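Local coordinates for protein kinase A regulatory subunit, putative (Trypanosoma cruzi, PDB 6FTF) that probably acts as the regulatory subunit of a cAMP-independent protein kinase A, holding the nucleoside analogue 7-cyano-7-deazainosine in two cyclic nucleotide-binding domains, at residues A[191-196]-A[242-247]; A[208-213]-A[246-251]; A[91-96]-A[122-127]. One frame throughout, in Å; residues are numbered along the deposited sequence. Where two conformers were deposited one is given.

Interaction 1 of 3, residues A[191-196]-A[242-247]. With 7CI (7-cyano-7-deazainosine), chain E.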
# COMPACT_ATOMS: atom_id res chain seq x y z
N TYR A 191 -13.33 -1.13 -20.17
CA TYR A 191 -13.68 -1.66 -18.85
C TYR A 191 -12.48 -1.52 -17.92
O TYR A 191 -11.38 -2.03 -18.20
CB TYR A 191 -14.13 -3.12 -18.95
CG TYR A 191 -15.56 -3.32 -19.43
CD1 TYR A 191 -16.03 -2.71 -20.58
CD2 TYR A 191 -16.43 -4.11 -18.70
CE1 TYR A 191 -17.35 -2.88 -20.98
CE2 TYR A 191 -17.74 -4.30 -19.12
CZ TYR A 191 -18.18 -3.69 -20.26
OH TYR A 191 -19.49 -3.83 -20.70
N ILE A 192 -12.70 -0.85 -16.81
CA ILE A 192 -11.72 -0.75 -15.74
C ILE A 192 -11.76 -2.00 -14.88
O ILE A 192 -10.71 -2.56 -14.53
CB ILE A 192 -12.01 0.53 -14.93
CG1 ILE A 192 -11.91 1.75 -15.85
CG2 ILE A 192 -11.07 0.64 -13.74
CD1 ILE A 192 -12.38 3.05 -15.26
N ILE A 193 -12.98 -2.45 -14.54
CA ILE A 193 -13.23 -3.69 -13.82
C ILE A 193 -14.28 -4.47 -14.60
O ILE A 193 -15.27 -3.91 -15.06
CB ILE A 193 -13.72 -3.42 -12.38
CG1 ILE A 193 -12.62 -2.74 -11.59
CG2 ILE A 193 -14.18 -4.71 -11.71
CD1 ILE A 193 -13.05 -2.18 -10.21
N HIS A 194 -14.05 -5.78 -14.75
CA HIS A 194 -15.07 -6.70 -15.26
C HIS A 194 -15.70 -7.44 -14.10
O HIS A 194 -15.02 -7.86 -13.17
CB HIS A 194 -14.47 -7.75 -16.20
CG HIS A 194 -14.24 -7.26 -17.60
ND1 HIS A 194 -15.20 -7.35 -18.58
CD2 HIS A 194 -13.17 -6.68 -18.17
CE1 HIS A 194 -14.71 -6.86 -19.71
NE2 HIS A 194 -13.48 -6.43 -19.48
N TYR A 195 -17.01 -7.63 -14.20
CA TYR A 195 -17.76 -8.52 -13.31
C TYR A 195 -17.13 -9.90 -13.29
O TYR A 195 -16.71 -10.42 -14.32
CB TYR A 195 -19.18 -8.61 -13.89
CG TYR A 195 -20.14 -9.49 -13.14
CD1 TYR A 195 -20.13 -10.86 -13.30
CD2 TYR A 195 -21.09 -8.95 -12.28
CE1 TYR A 195 -21.02 -11.67 -12.61
CE2 TYR A 195 -21.98 -9.76 -11.60
CZ TYR A 195 -21.94 -11.10 -11.78
OH TYR A 195 -22.83 -11.93 -11.13
N GLY A 196 -17.12 -10.52 -12.11
CA GLY A 196 -16.76 -11.92 -11.99
C GLY A 196 -15.30 -12.23 -11.88
O GLY A 196 -14.92 -13.41 -12.01
N HIS A 242 -14.79 -11.06 -1.79
CA HIS A 242 -15.54 -11.75 -2.83
C HIS A 242 -15.06 -11.27 -4.20
O HIS A 242 -14.39 -10.23 -4.31
CB HIS A 242 -17.06 -11.57 -2.66
CG HIS A 242 -17.50 -10.14 -2.63
ND1 HIS A 242 -17.52 -9.34 -3.75
CD2 HIS A 242 -17.92 -9.35 -1.61
CE1 HIS A 242 -17.93 -8.13 -3.42
NE2 HIS A 242 -18.18 -8.11 -2.12
N ARG A 243 -15.40 -12.02 -5.24
CA ARG A 243 -15.09 -11.62 -6.60
C ARG A 243 -15.92 -10.40 -6.99
O ARG A 243 -16.90 -10.05 -6.35
CB ARG A 243 -15.29 -12.79 -7.57
CG ARG A 243 -14.34 -13.96 -7.31
CD ARG A 243 -14.53 -15.08 -8.29
NE ARG A 243 -13.94 -14.84 -9.60
CZ ARG A 243 -12.70 -15.17 -9.95
NH1 ARG A 243 -11.87 -15.68 -9.09
NH2 ARG A 243 -12.30 -14.96 -11.20
N THR A 244 -15.53 -9.74 -8.07
CA THR A 244 -16.20 -8.50 -8.44
C THR A 244 -17.64 -8.74 -8.84
O THR A 244 -17.98 -9.72 -9.51
CB THR A 244 -15.44 -7.78 -9.56
OG1 THR A 244 -15.37 -8.64 -10.68
CG2 THR A 244 -14.04 -7.36 -9.13
N VAL A 245 -18.50 -7.84 -8.39
CA VAL A 245 -19.94 -7.96 -8.54
C VAL A 245 -20.50 -6.95 -9.51
O VAL A 245 -21.72 -6.88 -9.68
CB VAL A 245 -20.63 -7.90 -7.16
CG1 VAL A 245 -20.36 -9.18 -6.39
CG2 VAL A 245 -20.13 -6.71 -6.35
N ALA A 246 -19.66 -6.15 -10.15
CA ALA A 246 -20.11 -5.21 -11.16
C ALA A 246 -18.98 -4.95 -12.13
O ALA A 246 -17.80 -5.08 -11.79
CB ALA A 246 -20.52 -3.88 -10.53
N ASP A 247 -19.35 -4.57 -13.35
CA ASP A 247 -18.41 -3.95 -14.26
C ASP A 247 -18.27 -2.48 -13.87
O ASP A 247 -19.22 -1.86 -13.41
CB ASP A 247 -18.91 -3.99 -15.69
CG ASP A 247 -19.25 -5.38 -16.18
OD1 ASP A 247 -18.35 -6.23 -16.21
OD2 ASP A 247 -20.43 -5.60 -16.57
C1 7CI E . -18.33 -0.90 -7.51
N1 7CI E . -19.73 -1.33 -7.13
O1 7CI E . -17.83 -1.76 -8.50
C2 7CI E . -20.68 -0.50 -6.75
N2 7CI E . -20.66 0.85 -6.65
O2 7CI E . -16.41 -0.02 -6.45
C3 7CI E . -21.80 1.48 -6.32
N3 7CI E . -22.96 0.76 -5.99
O3 7CI E . -15.59 -2.46 -5.79
C4 7CI E . -22.99 -0.61 -6.04
N4 7CI E . -22.87 -4.81 -6.36
C5 7CI E . -21.83 -1.30 -6.46
O5 7CI E . -24.06 -1.17 -5.68
C6 7CI E . -21.47 -2.69 -6.70
C7 7CI E . -20.15 -2.62 -7.12
C8 7CI E . -22.24 -3.84 -6.52
C9 7CI E . -17.39 -0.98 -6.37
C10 7CI E . -16.86 -2.32 -6.49
C11 7CI E . -16.66 -2.42 -8.02
C12 7CI E . -16.62 -3.90 -8.58
O4 7CI E . -17.66 -4.64 -8.04
O HOH W 1 -21.36 -5.01 -19.10
O HOH W 2 -17.88 -8.16 -18.07
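Thr244 OG1 and His194 O meet just beyond the classic beta bulge in which Ile192 and Ile193 both face Val248. In this cyclic nucleotide-binding domain, 242-247 ends the segment that forms the phosphate-binding cassette in cAMP-binding relatives. The inner side is tight. Thr244 OG1 lies between its backbone N and carbonyl carbon (chi1 59°) and donates to an in-plane lone pair of His194 O at 2.6 Å; it also accepts from Glu197 N. Gly196 N bonds Thr244 O at 2.9 Å. Thr244 CG2 meets Ile193 CG2 at 3.7 Å, and Val245 N and Ala246 N make weak bonds to O4 of the bound 7-cyano-7-deazainosine. Asp247 OD1 takes an almost straight bond from Tyr195 N (2.8 Å, 178°), the donor standing above the carboxylate plane. Toward solvent the contact opens into rings and water. Tyr191 offers its ring edge to the Asp247 carboxylate, while one water joins Tyr191 OH to OD2 and another joins His194 ND1 to OD1. OD2 also salt-bridges Arg215. At the far end Gly196 O lies in the Arg243 guanidinium plane, NE 3.0 Å away above the carbonyl plane and NH2 3.2 Å away on a carbonyl lone pair.

Interaction 2 of 3, residues A[208-213]-A[246-251]. With 7CI (7-cyano-7-deazainosine), chain E.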
# COMPACT_ATOMS: atom_id res chain seq x y z
N GLY A 208 -12.26 12.20 -15.08
CA GLY A 208 -13.26 11.50 -15.88
C GLY A 208 -14.39 10.91 -15.06
O GLY A 208 -14.50 11.10 -13.85
N THR A 209 -15.25 10.17 -15.77
CA THR A 209 -16.44 9.56 -15.19
C THR A 209 -16.54 8.10 -15.61
O THR A 209 -16.08 7.71 -16.68
CB THR A 209 -17.67 10.35 -15.66
OG1 THR A 209 -17.53 11.71 -15.22
CG2 THR A 209 -18.97 9.81 -15.11
N VAL A 210 -17.09 7.29 -14.71
CA VAL A 210 -17.30 5.86 -14.92
C VAL A 210 -18.74 5.50 -14.60
O VAL A 210 -19.43 6.21 -13.87
CB VAL A 210 -16.34 4.99 -14.06
CG1 VAL A 210 -14.89 5.37 -14.32
CG2 VAL A 210 -16.68 5.10 -12.57
N GLU A 211 -19.17 4.36 -15.13
CA GLU A 211 -20.47 3.78 -14.80
C GLU A 211 -20.27 2.39 -14.22
O GLU A 211 -19.39 1.64 -14.65
CB GLU A 211 -21.40 3.71 -16.02
CG GLU A 211 -20.88 2.89 -17.19
CD GLU A 211 -21.76 2.97 -18.44
OE1 GLU A 211 -21.44 2.27 -19.45
OE2 GLU A 211 -22.76 3.72 -18.44
N VAL A 212 -21.09 2.07 -13.24
CA VAL A 212 -21.08 0.78 -12.56
C VAL A 212 -22.26 -0.01 -13.10
O VAL A 212 -23.39 0.49 -13.09
CB VAL A 212 -21.21 0.97 -11.04
CG1 VAL A 212 -21.24 -0.35 -10.32
CG2 VAL A 212 -20.07 1.82 -10.50
N ILE A 213 -22.02 -1.25 -13.53
CA ILE A 213 -23.02 -2.05 -14.22
C ILE A 213 -23.15 -3.39 -13.50
O ILE A 213 -22.23 -4.21 -13.53
CB ILE A 213 -22.67 -2.22 -15.70
CG1 ILE A 213 -22.53 -0.84 -16.36
CG2 ILE A 213 -23.70 -3.08 -16.42
CD1 ILE A 213 -22.00 -0.90 -17.77
N ALA A 246 -19.66 -6.15 -10.15
CA ALA A 246 -20.11 -5.21 -11.16
C ALA A 246 -18.98 -4.95 -12.13
O ALA A 246 -17.80 -5.08 -11.79
CB ALA A 246 -20.52 -3.88 -10.53
N ASP A 247 -19.35 -4.57 -13.35
CA ASP A 247 -18.41 -3.95 -14.26
C ASP A 247 -18.27 -2.48 -13.87
O ASP A 247 -19.22 -1.86 -13.41
CB ASP A 247 -18.91 -3.99 -15.69
CG ASP A 247 -19.25 -5.38 -16.18
OD1 ASP A 247 -18.35 -6.23 -16.21
OD2 ASP A 247 -20.43 -5.60 -16.57
N VAL A 248 -17.11 -1.91 -14.14
CA VAL A 248 -16.92 -0.46 -14.07
C VAL A 248 -16.33 -0.04 -15.40
O VAL A 248 -15.27 -0.54 -15.79
CB VAL A 248 -16.01 -0.04 -12.90
CG1 VAL A 248 -15.90 1.46 -12.88
CG2 VAL A 248 -16.56 -0.58 -11.58
N VAL A 249 -17.04 0.84 -16.11
CA VAL A 249 -16.73 1.18 -17.49
C VAL A 249 -16.48 2.68 -17.58
O VAL A 249 -17.28 3.47 -17.07
CB VAL A 249 -17.88 0.77 -18.43
CG1 VAL A 249 -17.53 1.05 -19.88
CG2 VAL A 249 -18.24 -0.69 -18.21
N ALA A 250 -15.43 3.09 -18.29
CA ALA A 250 -15.19 4.51 -18.50
C ALA A 250 -16.27 5.10 -19.41
O ALA A 250 -16.56 4.55 -20.47
CB ALA A 250 -13.83 4.72 -19.15
N THR A 251 -16.89 6.20 -18.99
CA THR A 251 -17.84 6.89 -19.85
C THR A 251 -17.24 8.11 -20.55
O THR A 251 -17.86 8.65 -21.47
CB THR A 251 -19.10 7.33 -19.09
OG1 THR A 251 -18.76 8.32 -18.12
CG2 THR A 251 -19.80 6.16 -18.44
C1 7CI E . -18.33 -0.90 -7.51
N1 7CI E . -19.73 -1.33 -7.13
O1 7CI E . -17.83 -1.76 -8.50
C2 7CI E . -20.68 -0.50 -6.75
N2 7CI E . -20.66 0.85 -6.65
O2 7CI E . -16.41 -0.02 -6.45
C3 7CI E . -21.80 1.48 -6.32
N3 7CI E . -22.96 0.76 -5.99
O3 7CI E . -15.59 -2.46 -5.79
C4 7CI E . -22.99 -0.61 -6.04
N4 7CI E . -22.87 -4.81 -6.36
C5 7CI E . -21.83 -1.30 -6.46
O5 7CI E . -24.06 -1.17 -5.68
C6 7CI E . -21.47 -2.69 -6.70
C7 7CI E . -20.15 -2.62 -7.12
C8 7CI E . -22.24 -3.84 -6.52
C9 7CI E . -17.39 -0.98 -6.37
C10 7CI E . -16.86 -2.32 -6.49
C11 7CI E . -16.66 -2.42 -8.02
C12 7CI E . -16.62 -3.90 -8.58
O4 7CI E . -17.66 -4.64 -8.04
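Val210 and Val248 meet on the inner face of the sheet, CG2 of the first lying 3.7 Å from CG1 of the second, their side chains crossing at a slant. Next to them Val212 CG1 presses on Ala246 CB at 3.6 Å and stands equally close, 3.6 Å, to C2 of the 7-cyano-7-deazainosine base. Val248 works in two directions: CG1, anti to the backbone N (chi1 -179°), serves the Val210 contact, whereas CG2 reaches the ribose ring oxygen O1 of the ligand at 3.5 Å. This face is thus both sandwich interior and pocket wall, completed by Ile192 and Ile193 from one neighbouring strand and Phe227 from the other. The backbones beneath are the two central strands of a four-stranded antiparallel sheet in the jelly-roll beta-sandwich of a cyclic nucleotide-binding domain. Glu211 with Val249 and Ile213 with Asp247 are the hydrogen-bonded pairs, each joined by two N-H...O bonds; of the non-hydrogen-bonded pairs, Val212-Val248 lies between them and Val210-Ala250 beyond. On the other face Glu211 lies side by side with Val249, pointing the same way. Its chi1 (60°) sets CG between the backbone N and carbonyl carbon, 3.7 Å from Thr251 CG2. The extended chain then delivers OE2 to a salt bridge with Lys223 on strand 221-228. At the polar edge, where the 247-250 strand gives out, Thr251 N donates to Thr209 O over 2.9 Å. Thr251 OG1 lies near the same oxygen, and Thr209 CG2 comes within 3.4 Å of that hydroxyl.

Interaction 3 of 3, residues A[91-96]-A[122-127]. With 7CI (7-cyano-7-deazainosine), chain F.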
# COMPACT_ATOMS: atom_id res chain seq x y z
N ALA A 91 6.15 -0.47 17.87
CA ALA A 91 7.01 0.59 18.37
C ALA A 91 6.33 1.94 18.23
O ALA A 91 5.62 2.21 17.25
CB ALA A 91 8.34 0.63 17.62
N ASP A 92 6.59 2.79 19.21
CA ASP A 92 6.12 4.17 19.18
C ASP A 92 7.10 5.04 18.41
O ASP A 92 8.32 4.92 18.58
CB ASP A 92 5.99 4.73 20.59
CG ASP A 92 4.92 4.05 21.42
OD1 ASP A 92 3.81 3.79 20.90
OD2 ASP A 92 5.19 3.77 22.60
N ILE A 93 6.56 5.97 17.63
CA ILE A 93 7.31 7.06 17.03
C ILE A 93 7.13 8.26 17.94
O ILE A 93 6.00 8.71 18.17
CB ILE A 93 6.79 7.37 15.61
CG1 ILE A 93 6.79 6.11 14.74
CG2 ILE A 93 7.61 8.49 14.98
CD1 ILE A 93 8.15 5.43 14.64
N ILE A 94 8.24 8.78 18.46
CA ILE A 94 8.24 9.83 19.48
C ILE A 94 8.95 11.04 18.92
O ILE A 94 10.13 10.97 18.56
CB ILE A 94 8.89 9.35 20.78
CG1 ILE A 94 8.14 8.12 21.30
CG2 ILE A 94 8.95 10.47 21.83
CD1 ILE A 94 8.76 7.43 22.45
N LYS A 95 8.23 12.17 18.85
CA LYS A 95 8.78 13.46 18.45
C LYS A 95 8.65 14.43 19.62
O LYS A 95 7.56 14.57 20.18
CB LYS A 95 8.01 14.04 17.27
CG LYS A 95 8.35 13.45 15.94
CD LYS A 95 8.07 14.44 14.82
CE LYS A 95 9.33 15.21 14.42
NZ LYS A 95 9.15 15.93 13.12
N GLU A 96 9.75 15.09 19.96
CA GLU A 96 9.77 16.06 21.05
C GLU A 96 8.99 15.54 22.26
O GLU A 96 8.18 16.24 22.86
CB GLU A 96 9.25 17.42 20.60
N ALA A 122 12.85 11.06 14.27
CA ALA A 122 12.06 10.74 15.45
C ALA A 122 12.63 9.50 16.13
O ALA A 122 13.24 8.64 15.49
CB ALA A 122 10.60 10.45 15.09
N THR A 123 12.45 9.43 17.45
CA THR A 123 12.83 8.24 18.19
C THR A 123 11.82 7.13 17.96
O THR A 123 10.61 7.37 17.89
CB THR A 123 12.96 8.60 19.66
OG1 THR A 123 14.07 9.47 19.80
CG2 THR A 123 13.17 7.37 20.53
N VAL A 124 12.33 5.91 17.83
CA VAL A 124 11.52 4.71 17.62
C VAL A 124 11.73 3.82 18.82
O VAL A 124 12.83 3.30 19.02
CB VAL A 124 11.92 4.00 16.33
CG1 VAL A 124 11.08 2.76 16.17
CG2 VAL A 124 11.80 4.94 15.13
N LYS A 125 10.69 3.63 19.63
CA LYS A 125 10.83 2.98 20.93
C LYS A 125 9.85 1.81 21.03
O LYS A 125 8.64 1.99 20.88
CB LYS A 125 10.58 3.99 22.06
CG LYS A 125 10.98 3.51 23.44
CD LYS A 125 10.90 4.66 24.41
CE LYS A 125 11.33 4.25 25.81
NZ LYS A 125 11.54 5.44 26.68
N VAL A 126 10.38 0.61 21.30
CA VAL A 126 9.56 -0.60 21.30
C VAL A 126 8.55 -0.55 22.44
O VAL A 126 8.89 -0.21 23.58
CB VAL A 126 10.48 -1.83 21.41
CG1 VAL A 126 9.67 -3.10 21.54
CG2 VAL A 126 11.42 -1.89 20.23
N CYS A 127 7.31 -0.92 22.15
CA CYS A 127 6.27 -0.85 23.17
C CYS A 127 5.54 -2.16 23.38
O CYS A 127 4.59 -2.21 24.18
CB CYS A 127 5.27 0.28 22.88
SG CYS A 127 4.41 0.17 21.32
C1 7CI F . 9.12 7.02 11.41
N1 7CI F . 8.44 8.35 11.40
O1 7CI F . 10.17 7.06 12.37
C2 7CI F . 7.12 8.51 11.28
N2 7CI F . 6.14 7.60 11.11
O2 7CI F . 9.71 5.34 9.90
C3 7CI F . 4.87 8.04 10.99
N3 7CI F . 4.58 9.41 11.05
O3 7CI F . 11.99 6.52 9.41
C4 7CI F . 5.56 10.34 11.22
N4 7CI F . 8.62 13.13 11.79
C5 7CI F . 6.89 9.92 11.35
O5 7CI F . 5.21 11.55 11.26
C6 7CI F . 8.16 10.59 11.54
C7 7CI F . 9.08 9.53 11.59
C8 7CI F . 8.41 11.98 11.68
C9 7CI F . 9.75 6.69 10.14
C10 7CI F . 11.09 7.18 10.30
C11 7CI F . 11.40 6.80 11.73
C12 7CI F . 12.57 7.66 12.39
O4 7CI F . 12.34 9.03 12.16
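Ile93 and Val124 lie side by side on the pocket face of an antiparallel sheet, in the beta-sandwich of a cyclic nucleotide-binding domain. Ile93 CG1 is anti to the carbonyl carbon (chi1 -54°), and a turn at chi2 sets CD1 3.7 Å from Val124 CG2 and 3.4 Å from the ribose ring oxygen O1 of 7-cyano-7-deazainosine. The other branch of Ile93, CG2, packs on Ala122 CB. Val124 CG1 meets Ala91 CB further along the same face. Two hydrogen-bonded pairs, Asp92 with Lys125 and Ile94 with Thr123, stitch the strands together with two N-H...O bonds apiece. Their side chains occupy the other face, where Ile94 CD1 rests on the aliphatic part of Lys125 and the Asp92 carboxylate lies against Cys127. Strands 71-73 and 98-103 flank the pair. Where the ladder ends, Ala122 N donates to the ligand hydroxyl oxygen O4 at 3.0 Å, an angle of 146° at the hydrogen.

Lys95 completes this end. From CB, which leaves the strand ladder beyond its last bridge, the chain passes to CG, 3.8 Å from Ala122 CB. CD then comes to the nitrogen end of the ligand's cyano group, 3.3 Å from N4. The bend at chi3 (96°) places CE 3.4 Å from the same nitrogen. Lys95 NZ ends beyond that atom, nearly in line with the nitrile, and is hydrogen-bonded to N4 at 3.1 Å.

In the fold
Interactions 1 and 2 belong to one domain and meet on a shared stretch, Ala246 and Asp247: strand 247-250 pairs with 209-215 in interaction 2 and with the bulged 191-193 through Val248. Their centres lie 10 Å apart and both touch the same ligand. Interaction 3 sits in the other domain, its centre 42 Å and 44 Å from theirs, around a second copy of the ligand. By its place in strand order it is the counterpart of interaction 2: both are central-strand ladders with apolar pocket faces, although interaction 2 is the more buried. Interaction 1 is a loop junction, held mostly by side-chain-to-backbone bonds, with one backbone bond and two waters, and partly open to solvent.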